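Local coordinates for putative phosphonate binding protein for ABC transporter (Prochlorococcus marinus str. MIT 9301, PDB 5LQ5) that probably serves as the periplasmic solute-binding component of an ABC transporter, binding inorganic phosphite strongly and methylphosphonate and phosphate only very weakly, at residues S106-K109 with G110-K113; A140-I144 with K145-G149. One frame throughout, in Å; residues are numbered along the deposited sequence.

In the fold
Both contacts are local and lie in series on the same side of the chain's centre, inside the domain built on the sheet that contains strands 92-97 and 119-121. Interaction 1 comes first, as a 3-10 turn in the connection between those two strands. The chain then runs through strand 119-121 and helix 127-139, and interaction 2 turns it beyond the end of that helix toward strand 153-154. Neither contact encloses the other, yet they meet: their centres are about 13 Å apart, Lys112 makes a probable hydrogen bond to the carbonyl of Ala140, and Val142 packs on Leu111 and Lys112. Two successive strand connections are thereby joined.

Interaction 1 (S106-K109 with G110-K113); sequences SNIK and GLKK
Gly110, Leu111 and Lys112 each donate a backbone N-H to the carbonyl three residues back. Gly110 N bonds to Asn107 O at 3.1 Å, Leu111 N to Ile108 O at 3.1 Å, and Lys112 N to Lys109 O at 3.2 Å. This spacing is the evidence for a 3-10 helix, and a fourth bond, from Lys113 N to Gly110 O, carries it onward.

One side-chain hydrogen bond secures the start. Asn107 OD1 accepts from Lys109 N at 3.0 Å, with an N-H...O angle of 159°, which defines an Asx turn. The donor stands well above the plane of the amide. With CG anti to the backbone N (chi1 -174°), the Asn107 amide is carried beside the opening turn. Asn107 thus engages two successive amides, Lys109 N through its side chain and Gly110 N through its own carbonyl.

Apolar contact is slighter. Ile108 CG1 meets Leu111 CD1 at 4.0 Å, the two side chains crossing obliquely, while CB and CG of Leu111 both lie 3.4 Å from Ile108 O, alongside the carbonyl whose oxygen takes the Leu111 N-H. Beyond the turn, both residues touch Trp198 of strand 194-199; Ile108 also packs on Phe136 and Gln139 of helix 127-139, and Leu111 on Phe197.

The aliphatic part of Lys112 starts against the turn, its CB 3.5 Å from Lys109 O. Bends at chi3 and chi4 then turn the chain toward the C-terminal end of helix 127-139.

The chemistry is therefore divided: backbone bonds and the Asn107 carboxamide set the shape of the turn, whereas Ile108 and Leu111 fasten it to the neighbouring strand and helix, and the lysines lie on its exposed part.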
loop_
_atom_site.group_PDB
_atom_site.type_symbol
_atom_site.label_atom_id
_atom_site.label_comp_id
_atom_site.label_asym_id
_atom_site.label_seq_id
_atom_site.Cartn_x
_atom_site.Cartn_y
_atom_site.Cartn_z
ATOM N N SER A 106 -22.352 -5.032 9.568
ATOM C CA SER A 106 -21.579 -5.159 10.831
ATOM C C SER A 106 -21.080 -6.587 11.062
ATOM O O SER A 106 -20.610 -6.934 12.142
ATOM C CB SER A 106 -22.435 -4.713 12.024
ATOM O OG SER A 106 -23.660 -5.425 12.036
ATOM N N ASN A 107 -21.193 -7.400 10.024
ATOM C CA ASN A 107 -20.718 -8.784 10.031
ATOM C C ASN A 107 -20.238 -9.151 8.628
ATOM O O ASN A 107 -20.845 -8.748 7.638
ATOM C CB ASN A 107 -21.821 -9.755 10.448
ATOM C CG ASN A 107 -21.316 -11.175 10.595
ATOM O OD1 ASN A 107 -21.484 -12.007 9.691
ATOM N ND2 ASN A 107 -20.657 -11.449 11.715
ATOM N N ILE A 108 -19.164 -9.933 8.558
ATOM C CA ILE A 108 -18.582 -10.367 7.275
ATOM C C ILE A 108 -19.585 -11.045 6.311
ATOM O O ILE A 108 -19.485 -10.906 5.097
ATOM C CB ILE A 108 -17.356 -11.304 7.484
ATOM C CG1 ILE A 108 -16.577 -11.526 6.179
ATOM C CG2 ILE A 108 -17.762 -12.652 8.067
ATOM C CD1 ILE A 108 -15.247 -12.200 6.391
ATOM N N LYS A 109 -20.552 -11.779 6.853
ATOM C CA LYS A 109 -21.541 -12.513 6.011
ATOM C C LYS A 109 -22.413 -11.584 5.130
ATOM O O LYS A 109 -22.915 -11.994 4.059
ATOM C CB LYS A 109 -22.441 -13.416 6.874
ATOM C CG LYS A 109 -21.708 -14.493 7.669
ATOM C CD LYS A 109 -21.485 -15.779 6.893
ATOM C CE LYS A 109 -21.175 -16.930 7.846
ATOM N NZ LYS A 109 -21.039 -18.235 7.148
ATOM N N GLY A 110 -22.524 -10.329 5.562
ATOM C CA GLY A 110 -23.214 -9.252 4.825
ATOM C C GLY A 110 -22.594 -8.914 3.469
ATOM O O GLY A 110 -23.211 -8.270 2.607
ATOM N N LEU A 111 -21.349 -9.329 3.268
ATOM C CA LEU A 111 -20.703 -9.135 1.954
ATOM C C LEU A 111 -21.436 -9.846 0.811
ATOM O O LEU A 111 -21.260 -9.491 -0.335
ATOM C CB LEU A 111 -19.234 -9.594 1.972
ATOM C CG LEU A 111 -18.276 -8.749 2.796
ATOM C CD1 LEU A 111 -16.900 -9.439 2.779
ATOM C CD2 LEU A 111 -18.176 -7.319 2.307
ATOM N N LYS A 112 -22.274 -10.838 1.127
ATOM C CA LYS A 112 -23.194 -11.442 0.141
ATOM C C LYS A 112 -24.070 -10.428 -0.594
ATOM O O LYS A 112 -24.505 -10.683 -1.732
ATOM C CB LYS A 112 -24.091 -12.529 0.788
ATOM C CG LYS A 112 -23.507 -13.929 0.704
ATOM C CD LYS A 112 -24.226 -14.917 1.611
ATOM C CE LYS A 112 -24.324 -16.310 0.995
ATOM N NZ LYS A 112 -23.061 -16.819 0.388
ATOM N N LYS A 113 -24.332 -9.292 0.046
ATOM C CA LYS A 113 -25.123 -8.197 -0.582
ATOM C C LYS A 113 -24.397 -7.564 -1.800
ATOM O O LYS A 113 -24.977 -6.830 -2.582
ATOM C CB LYS A 113 -25.504 -7.126 0.447
ATOM C CG LYS A 113 -26.494 -7.619 1.506
ATOM C CD LYS A 113 -26.733 -6.584 2.585
ATOM C CE LYS A 113 -27.292 -7.175 3.874
ATOM N NZ LYS A 113 -27.533 -6.135 4.925
#

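Interaction 2 (A140-I144 with K145-G149); sequences AGVEI and KHFKG
Glu143 and His146 satisfy each other in both directions. Glu143 N donates to His146 ND1 at 3.0 Å, nearly straight (167°) though tilted 29° from the ring plane, and His146 N returns a bond to Glu143 O at 2.9 Å. ND1 accepts, so a neutral ring would carry its proton on NE2. At chi1 -64° the His146 ring lies on the side of its own N and reaches back to Glu143 N, bringing Val142 CA to its edge and Lys145 CG over one face. Replacing the imidazole by the methyl of an alanine is likely to leave Glu143 N without this acceptor and to open a gap beside Lys145 CG. His146 also makes a backbone hydrogen bond with Asn116, whose OD1 bonds to Lys148 NZ.

Phe147 N donates to Ile144 O at 3.1 Å. Phe147 CE1 lies 4.1 Å from Val142 CG1, and the ring stacks on Phe119. The Glu143 and Lys145 side chains run alongside, but Glu143 OE2 and Lys145 NZ stay 4.1 Å apart, too far for a salt bridge.

A Schellman motif at Gly141, with positive phi, ends helix 127-139, and a short 3-10 turn then redirects the chain toward strand 153-154.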
loop_
_atom_site.group_PDB
_atom_site.type_symbol
_atom_site.label_atom_id
_atom_site.label_comp_id
_atom_site.label_asym_id
_atom_site.label_seq_id
_atom_site.Cartn_x
_atom_site.Cartn_y
_atom_site.Cartn_z
ATOM N N ALA A 140 -17.075 -15.015 3.131
ATOM C CA ALA A 140 -18.560 -14.775 3.025
ATOM C C ALA A 140 -19.300 -15.572 1.914
ATOM O O ALA A 140 -20.514 -15.407 1.726
ATOM C CB ALA A 140 -18.816 -13.294 2.814
ATOM N N GLY A 141 -18.574 -16.404 1.180
ATOM C CA GLY A 141 -19.128 -17.152 0.043
ATOM C C GLY A 141 -19.249 -16.392 -1.255
ATOM O O GLY A 141 -19.935 -16.858 -2.170
ATOM N N VAL A 142 -18.571 -15.234 -1.326
ATOM C CA VAL A 142 -18.564 -14.393 -2.530
ATOM C C VAL A 142 -17.248 -14.630 -3.287
ATOM O O VAL A 142 -16.150 -14.468 -2.714
ATOM C CB VAL A 142 -18.759 -12.885 -2.240
ATOM C CG1 VAL A 142 -18.890 -12.104 -3.540
ATOM C CG2 VAL A 142 -19.970 -12.667 -1.325
ATOM N N GLU A 143 -17.383 -14.965 -4.571
ATOM C CA GLU A 143 -16.252 -15.141 -5.496
ATOM C C GLU A 143 -16.398 -14.119 -6.612
ATOM O O GLU A 143 -17.504 -13.597 -6.886
ATOM C CB GLU A 143 -16.209 -16.559 -6.084
ATOM C CG GLU A 143 -16.009 -17.635 -5.021
ATOM C CD GLU A 143 -15.933 -19.036 -5.585
ATOM O OE1 GLU A 143 -15.037 -19.306 -6.412
ATOM O OE2 GLU A 143 -16.753 -19.877 -5.176
ATOM N N ILE A 144 -15.296 -13.849 -7.294
ATOM C CA ILE A 144 -15.302 -12.893 -8.427
ATOM C C ILE A 144 -16.386 -13.199 -9.488
ATOM O O ILE A 144 -17.042 -12.287 -10.022
ATOM C CB ILE A 144 -13.895 -12.772 -9.070
ATOM C CG1 ILE A 144 -12.980 -12.077 -8.070
ATOM C CG2 ILE A 144 -13.941 -12.009 -10.388
ATOM C CD1 ILE A 144 -11.508 -12.090 -8.440
ATOM N N LYS A 145 -16.587 -14.473 -9.778
ATOM C CA LYS A 145 -17.602 -14.871 -10.750
ATOM C C LYS A 145 -19.052 -14.460 -10.392
ATOM O O LYS A 145 -19.924 -14.473 -11.236
ATOM C CB LYS A 145 -17.552 -16.372 -10.980
ATOM C CG LYS A 145 -17.995 -17.171 -9.761
ATOM C CD LYS A 145 -17.947 -18.645 -10.065
ATOM C CE LYS A 145 -18.531 -19.404 -8.901
ATOM N NZ LYS A 145 -18.047 -20.811 -8.978
ATOM N N HIS A 146 -19.280 -14.096 -9.140
ATOM C CA HIS A 146 -20.611 -13.648 -8.665
ATOM C C HIS A 146 -20.929 -12.192 -8.940
ATOM O O HIS A 146 -22.050 -11.749 -8.736
ATOM C CB HIS A 146 -20.768 -13.903 -7.181
ATOM C CG HIS A 146 -20.729 -15.357 -6.824
ATOM N ND1 HIS A 146 -20.050 -15.839 -5.731
ATOM C CD2 HIS A 146 -21.272 -16.442 -7.432
ATOM C CE1 HIS A 146 -20.189 -17.151 -5.662
ATOM N NE2 HIS A 146 -20.916 -17.545 -6.690
ATOM N N PHE A 147 -19.926 -11.427 -9.316
ATOM C CA PHE A 147 -20.144 -10.036 -9.662
ATOM C C PHE A 147 -20.780 -9.897 -11.032
ATOM O O PHE A 147 -20.706 -10.814 -11.858
ATOM C CB PHE A 147 -18.836 -9.256 -9.568
ATOM C CG PHE A 147 -18.258 -9.180 -8.155
ATOM C CD1 PHE A 147 -19.042 -8.816 -7.067
ATOM C CD2 PHE A 147 -16.913 -9.430 -7.932
ATOM C CE1 PHE A 147 -18.508 -8.726 -5.797
ATOM C CE2 PHE A 147 -16.372 -9.321 -6.669
ATOM C CZ PHE A 147 -17.167 -8.975 -5.599
ATOM N N LYS A 148 -21.407 -8.740 -11.241
ATOM C CA LYS A 148 -21.964 -8.352 -12.546
ATOM C C LYS A 148 -20.838 -8.487 -13.589
ATOM O O LYS A 148 -19.727 -7.963 -13.404
ATOM C CB LYS A 148 -22.580 -6.925 -12.472
ATOM C CG LYS A 148 -23.345 -6.445 -13.704
ATOM C CD LYS A 148 -24.645 -7.198 -13.910
ATOM C CE LYS A 148 -25.775 -6.699 -13.035
ATOM N NZ LYS A 148 -26.994 -7.539 -13.243
ATOM N N GLY A 149 -21.099 -9.238 -14.657
ATOM C CA GLY A 149 -20.072 -9.527 -15.677
ATOM C C GLY A 149 -19.125 -10.697 -15.404
ATOM O O GLY A 149 -18.270 -11.014 -16.225
#